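BIFUNCTIONAL PROTEIN Proline utilization A (PutA) (Corynebacterium freiburgense, PDB 5UX5) probably catalyses both steps of proline oxidation to glutamate, with an FAD-dependent proline dehydrogenase and an NAD-dependent aldehyde dehydrogenase joined in one chain. Local coordinates at residues Trp862-Glu867 and Arg970-Glu975; Ile698-Ser703 and Gly735-Phe740. All blocks are in the same frame, centred on the assembly; numbering follows the deposited sequence.

Contact 1. Residues Trp862-Glu867 and Arg970-Glu975; sequences WKEKVE and RYRPLE
Two arginines of strand 965-980 reach across to the last turn of helix 856-865. The tight part lies at Arg970, which is buried. Its CG sits in the crowded position between the backbone N and the carbonyl carbon (chi1 64°), and the chain then runs extended from CG to NE. This brings Arg970 NH2 to the helix backbone, where it gives a weak, bent hydrogen bond of 3.0 Å to Lys863 O. The acceptor lies at the guanidinium edge, in its plane. Arg970 NE bonds Gln1059 OE1, and NH1 forms a salt bridge with Glu956. Arg972 NH1 lies 3.3 Å above the plane of the Arg970 guanidinium, toward its rim, so two like charges are layered here. Glu864 pairs with Arg972 and lies farther from Arg970 (Glu864 OE1 to Arg970 NH1 4.2 Å); its charge probably offsets part of the repulsion.

Strand 965-980 pairs antiparallel with strand 1056-1064 and parallel with strands 1000-1003 and 1015-1018. It probably belongs to the C-terminal domain of this class of PutA, joined here to helix 856-865 in the aldehyde dehydrogenase region.

The solvent side is looser. Glu864 is exposed, and its CB points away from the strand. Its chain bends at chi2 (63°) and swings the carboxylate back into a salt bridge with Arg972. Arg972 NH2 sits over the carboxylate face, 3.1 Å from both Glu864 OE1 and Glu864 OE2, with the two planes 84° apart. Farther out, Glu867 OE1 and Glu975 OE2 come within 4.2 Å as like charges, while Glu867 OE2 is paired with Lys891.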
loop_
_atom_site.group_PDB
_atom_site.type_symbol
_atom_site.label_atom_id
_atom_site.label_comp_id
_atom_site.label_asym_id
_atom_site.label_seq_id
_atom_site.Cartn_x
_atom_site.Cartn_y
_atom_site.Cartn_z
ATOM N N TRP A 862 6.791 -11.392 18.383
ATOM C CA TRP A 862 5.995 -10.181 18.191
ATOM C C TRP A 862 4.536 -10.513 17.836
ATOM O O TRP A 862 3.615 -9.864 18.342
ATOM C CB TRP A 862 6.633 -9.263 17.127
ATOM C CG TRP A 862 5.932 -7.916 17.052
ATOM C CD1 TRP A 862 6.139 -6.842 17.865
ATOM C CD2 TRP A 862 4.907 -7.523 16.137
ATOM N NE1 TRP A 862 5.317 -5.802 17.511
ATOM C CE2 TRP A 862 4.546 -6.194 16.457
ATOM C CE3 TRP A 862 4.261 -8.163 15.076
ATOM C CZ2 TRP A 862 3.569 -5.496 15.765
ATOM C CZ3 TRP A 862 3.291 -7.468 14.389
ATOM C CH2 TRP A 862 2.953 -6.142 14.736
ATOM N N LYS A 863 4.297 -11.482 16.932
ATOM C CA LYS A 863 2.910 -11.833 16.592
ATOM C C LYS A 863 2.130 -12.262 17.823
ATOM O O LYS A 863 0.932 -11.970 17.942
ATOM C CB LYS A 863 2.835 -12.975 15.570
ATOM C CG LYS A 863 3.235 -12.634 14.151
ATOM C CD LYS A 863 2.704 -13.676 13.132
ATOM C CE LYS A 863 2.574 -15.095 13.758
ATOM N NZ LYS A 863 1.653 -16.046 13.048
ATOM N N GLU A 864 2.794 -12.916 18.769
ATOM C CA GLU A 864 2.068 -13.419 19.917
ATOM C C GLU A 864 1.930 -12.367 21.003
ATOM O O GLU A 864 0.896 -12.317 21.668
ATOM C CB GLU A 864 2.772 -14.676 20.458
ATOM C CG GLU A 864 1.910 -15.614 21.353
ATOM C CD GLU A 864 0.692 -16.254 20.610
ATOM O OE1 GLU A 864 0.541 -16.083 19.366
ATOM O OE2 GLU A 864 -0.099 -16.959 21.278
ATOM N N LYS A 865 2.900 -11.465 21.154
ATOM C CA LYS A 865 2.878 -10.578 22.307
ATOM C C LYS A 865 2.277 -9.201 22.023
ATOM O O LYS A 865 1.875 -8.520 22.975
ATOM C CB LYS A 865 4.292 -10.433 22.888
ATOM N N VAL A 866 2.146 -8.781 20.756
ATOM C CA VAL A 866 1.722 -7.407 20.503
ATOM C C VAL A 866 0.221 -7.310 20.648
ATOM O O VAL A 866 -0.514 -8.209 20.222
ATOM C CB VAL A 866 2.167 -6.907 19.121
ATOM C CG1 VAL A 866 1.456 -7.665 18.000
ATOM C CG2 VAL A 866 1.905 -5.398 19.035
ATOM N N GLU A 867 -0.232 -6.192 21.210
ATOM C CA GLU A 867 -1.609 -5.991 21.639
ATOM C C GLU A 867 -2.232 -4.880 20.820
ATOM O O GLU A 867 -2.512 -3.801 21.351
ATOM C CB GLU A 867 -1.665 -5.689 23.121
ATOM C CG GLU A 867 -1.251 -6.871 23.953
ATOM C CD GLU A 867 -1.187 -6.567 25.437
ATOM O OE1 GLU A 867 -1.065 -7.552 26.221
ATOM O OE2 GLU A 867 -1.309 -5.366 25.813
ATOM N N ARG A 970 -8.064 -13.637 12.601
ATOM C CA ARG A 970 -8.082 -14.583 13.692
ATOM C C ARG A 970 -8.719 -13.944 14.909
ATOM O O ARG A 970 -8.852 -12.717 15.012
ATOM C CB ARG A 970 -6.670 -15.110 14.037
ATOM C CG ARG A 970 -5.696 -14.085 14.553
ATOM C CD ARG A 970 -4.316 -14.698 14.794
ATOM N NE ARG A 970 -3.432 -13.793 15.524
ATOM C CZ ARG A 970 -2.285 -14.157 16.092
ATOM N NH1 ARG A 970 -1.891 -15.423 16.042
ATOM N NH2 ARG A 970 -1.536 -13.261 16.723
ATOM N N TYR A 971 -9.085 -14.812 15.853
ATOM C CA TYR A 971 -9.664 -14.379 17.107
ATOM C C TYR A 971 -8.653 -14.585 18.224
ATOM O O TYR A 971 -8.015 -15.635 18.294
ATOM C CB TYR A 971 -10.955 -15.146 17.374
ATOM C CG TYR A 971 -12.017 -14.943 16.312
ATOM C CD1 TYR A 971 -12.017 -15.695 15.146
ATOM C CD2 TYR A 971 -13.001 -13.948 16.454
ATOM C CE1 TYR A 971 -13.001 -15.515 14.168
ATOM C CE2 TYR A 971 -13.979 -13.750 15.475
ATOM C CZ TYR A 971 -13.965 -14.542 14.341
ATOM O OH TYR A 971 -14.920 -14.379 13.382
ATOM N N ARG A 972 -8.485 -13.577 19.074
ATOM C CA ARG A 972 -7.622 -13.660 20.265
ATOM C C ARG A 972 -8.468 -13.676 21.534
ATOM O O ARG A 972 -9.531 -13.044 21.585
ATOM C CB ARG A 972 -6.642 -12.480 20.381
ATOM C CG ARG A 972 -5.780 -12.251 19.186
ATOM C CD ARG A 972 -4.941 -13.468 18.945
ATOM N NE ARG A 972 -3.782 -13.529 19.811
ATOM C CZ ARG A 972 -2.962 -14.570 19.848
ATOM N NH1 ARG A 972 -3.221 -15.604 19.061
ATOM N NH2 ARG A 972 -1.889 -14.565 20.639
ATOM N N PRO A 973 -8.005 -14.326 22.598
ATOM C CA PRO A 973 -8.836 -14.433 23.804
ATOM C C PRO A 973 -8.943 -13.093 24.508
ATOM O O PRO A 973 -7.950 -12.371 24.633
ATOM C CB PRO A 973 -8.083 -15.452 24.662
ATOM C CG PRO A 973 -6.683 -15.265 24.277
ATOM C CD PRO A 973 -6.693 -14.961 22.794
ATOM N N LEU A 974 -10.174 -12.744 24.907
ATOM C CA LEU A 974 -10.399 -11.661 25.867
ATOM C C LEU A 974 -9.978 -12.121 27.257
ATOM O O LEU A 974 -10.423 -13.165 27.720
ATOM C CB LEU A 974 -11.860 -11.255 25.875
ATOM C CG LEU A 974 -12.288 -10.168 26.859
ATOM C CD1 LEU A 974 -11.987 -8.820 26.276
ATOM C CD2 LEU A 974 -13.782 -10.284 27.213
ATOM N N GLU A 975 -9.105 -11.352 27.911
ATOM C CA GLU A 975 -8.503 -11.774 29.181
ATOM C C GLU A 975 -9.514 -11.819 30.327
ATOM O O GLU A 975 -9.568 -12.801 31.077
ATOM C CB GLU A 975 -7.342 -10.855 29.543
ATOM C CG GLU A 975 -6.245 -10.813 28.477
ATOM C CD GLU A 975 -5.125 -9.851 28.840
ATOM O OE1 GLU A 975 -4.887 -9.644 30.063
ATOM O OE2 GLU A 975 -4.494 -9.304 27.904
#

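Contact 2. Residues Ile698-Ser703 and Gly735-Phe740; sequences IIVTPS and GDVGRF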
loop_
_atom_site.group_PDB
_atom_site.type_symbol
_atom_site.label_atom_id
_atom_site.label_comp_id
_atom_site.label_asym_id
_atom_site.label_seq_id
_atom_site.Cartn_x
_atom_site.Cartn_y
_atom_site.Cartn_z
ATOM N N ILE A 698 5.945 1.388 15.115
ATOM C CA ILE A 698 6.615 0.353 14.329
ATOM C C ILE A 698 7.939 0.052 15.003
ATOM O O ILE A 698 8.768 0.955 15.183
ATOM C CB ILE A 698 6.823 0.769 12.862
ATOM C CG1 ILE A 698 5.496 0.868 12.129
ATOM C CG2 ILE A 698 7.826 -0.142 12.117
ATOM C CD1 ILE A 698 5.715 1.319 10.691
ATOM N N ILE A 699 8.143 -1.210 15.368
ATOM C CA ILE A 699 9.412 -1.659 15.937
ATOM C C ILE A 699 10.373 -2.062 14.814
ATOM O O ILE A 699 10.001 -2.798 13.887
ATOM C CB ILE A 699 9.192 -2.821 16.917
ATOM C CG1 ILE A 699 8.275 -2.387 18.062
ATOM C CG2 ILE A 699 10.512 -3.337 17.417
ATOM C CD1 ILE A 699 8.026 -3.484 19.072
ATOM N N VAL A 700 11.611 -1.580 14.907
ATOM C CA VAL A 700 12.679 -1.861 13.962
ATOM C C VAL A 700 13.840 -2.440 14.755
ATOM O O VAL A 700 14.450 -1.741 15.572
ATOM C CB VAL A 700 13.112 -0.599 13.204
ATOM C CG1 VAL A 700 14.224 -0.912 12.155
ATOM C CG2 VAL A 700 11.894 0.068 12.587
ATOM N N THR A 701 14.166 -3.687 14.494
ATOM C CA THR A 701 15.252 -4.397 15.148
ATOM C C THR A 701 16.445 -4.482 14.216
ATOM O O THR A 701 16.290 -4.390 12.997
ATOM C CB THR A 701 14.799 -5.810 15.540
ATOM O OG1 THR A 701 14.855 -6.672 14.393
ATOM C CG2 THR A 701 13.388 -5.784 16.096
ATOM N N PRO A 702 17.648 -4.738 14.736
ATOM C CA PRO A 702 18.828 -4.782 13.852
ATOM C C PRO A 702 18.720 -5.777 12.710
ATOM O O PRO A 702 19.409 -5.598 11.696
ATOM C CB PRO A 702 19.968 -5.164 14.807
ATOM C CG PRO A 702 19.529 -4.695 16.116
ATOM C CD PRO A 702 18.030 -4.908 16.146
ATOM N N SER A 703 17.845 -6.782 12.809
ATOM C CA SER A 703 17.663 -7.782 11.758
ATOM C C SER A 703 16.743 -7.311 10.629
ATOM O O SER A 703 16.295 -8.126 9.826
ATOM C CB SER A 703 17.133 -9.081 12.368
ATOM O OG SER A 703 18.087 -9.653 13.248
ATOM N N GLY A 735 18.377 -1.639 19.945
ATOM C CA GLY A 735 19.807 -1.593 19.714
ATOM C C GLY A 735 20.170 -0.574 18.654
ATOM O O GLY A 735 19.595 0.522 18.583
ATOM N N ASP A 736 21.146 -0.940 17.821
ATOM C CA ASP A 736 21.695 -0.081 16.778
ATOM C C ASP A 736 21.186 -0.553 15.420
ATOM O O ASP A 736 21.371 -1.720 15.053
ATOM C CB ASP A 736 23.227 -0.086 16.829
ATOM C CG ASP A 736 23.864 0.659 15.659
ATOM O OD1 ASP A 736 23.649 1.884 15.539
ATOM O OD2 ASP A 736 24.600 0.030 14.869
ATOM N N VAL A 737 20.548 0.347 14.676
ATOM C CA VAL A 737 19.939 -0.006 13.403
ATOM C C VAL A 737 20.680 0.619 12.216
ATOM O O VAL A 737 20.133 0.708 11.119
ATOM C CB VAL A 737 18.442 0.347 13.394
ATOM C CG1 VAL A 737 17.676 -0.620 14.269
ATOM C CG2 VAL A 737 18.233 1.755 13.912
ATOM N N GLY A 738 21.932 1.004 12.401
ATOM C CA GLY A 738 22.771 1.386 11.265
ATOM C C GLY A 738 22.246 2.535 10.421
ATOM O O GLY A 738 22.054 3.666 10.887
ATOM N N ARG A 739 22.072 2.284 9.133
ATOM C CA ARG A 739 21.756 3.394 8.244
ATOM C C ARG A 739 20.342 3.942 8.442
ATOM O O ARG A 739 20.029 4.996 7.873
ATOM C CB ARG A 739 21.966 2.951 6.798
ATOM C CG ARG A 739 23.194 2.058 6.623
ATOM C CD ARG A 739 23.547 1.878 5.151
ATOM N NE ARG A 739 22.359 1.683 4.324
ATOM C CZ ARG A 739 21.711 0.528 4.228
ATOM N NH1 ARG A 739 22.131 -0.529 4.907
ATOM N NH2 ARG A 739 20.651 0.418 3.453
ATOM N N PHE A 740 19.518 3.284 9.273
ATOM C CA PHE A 740 18.100 3.613 9.389
ATOM C C PHE A 740 17.867 5.098 9.633
ATOM O O PHE A 740 17.128 5.753 8.895
ATOM C CB PHE A 740 17.447 2.798 10.519
ATOM C CG PHE A 740 15.987 3.121 10.713
ATOM C CD1 PHE A 740 15.013 2.463 9.961
ATOM C CD2 PHE A 740 15.585 4.097 11.603
ATOM C CE1 PHE A 740 13.676 2.771 10.092
ATOM C CE2 PHE A 740 14.244 4.414 11.735
ATOM C CZ PHE A 740 13.285 3.743 10.971
#
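The Phe740 ring is met by Val700 at one side, through CD1 and CE1. Val700 CG2 comes 4.1 Å from Phe740 CE1, along an oblique line. Val700 CG1 lies equally far from Phe740 CD1, so the side chains meet tip to tip. Elsewhere the ring touches Ala709, Val710 and Val713 of helix 706-718, and Val731 and Leu733 of strand 728-734. Phe740 CG is anti to the backbone N (chi1 178°), which sends the ring from the start of helix 740-750 toward the strand.

Val737 meets Val700 at about a right angle, CG1 to CG1. A chi1 of -73° puts Val737 CG1 beside its own backbone N, where it rests 3.7 Å from Val700 O and also touches the backbone of Thr701. At the exposed rim, Pro702 CG lies 3.7 Å from Asp736 O. The chains come closest here, with Pro702 CA 4.9 Å from Val737 CA.

Strands 696-700 and 728-734 are parallel neighbours, linked through helix 706-718, in the alpha/beta part of the aldehyde dehydrogenase fold. The contact lies at the C-terminal end of 696-700 and in the loop after 728-734. A type II' turn from Val737 to Phe740 then leads into the next helix. Phe740 N bonds Val737 O across this turn, and Gly738 takes the positive phi of its second position.

Thr701 turns away from the loop, and its OG1 bonds Glu858. The side chains of Val700, Val737 and Phe740 meet through carbon atoms, and Val737 CG1 also packs on Val700 O. Cohesion therefore comes from van der Waals contact and burial of apolar surface.

How the contacts relate
From the N terminus, the chain passes through the proline dehydrogenase barrel before either contact begins. Contact 2 comes first. It closes a loop of 31 residues that holds helix 706-718 and strand 728-734. Contact 1 opens later, at helix 856-865, and closes a longer loop of 102 residues on strand 965-980. The two are in series, neither nested nor crossed. Contact 2 ties together neighbouring parts within the aldehyde dehydrogenase region, whereas contact 1 joins helix 856-865 to strand 965-980, much later in the chain. Their centres are 24 Å apart, yet the segments touch: Trp862 NE1 packs 3.9 Å from Ile699 CD1. Both Trp862 and Ile699 also lie against helix 833-841.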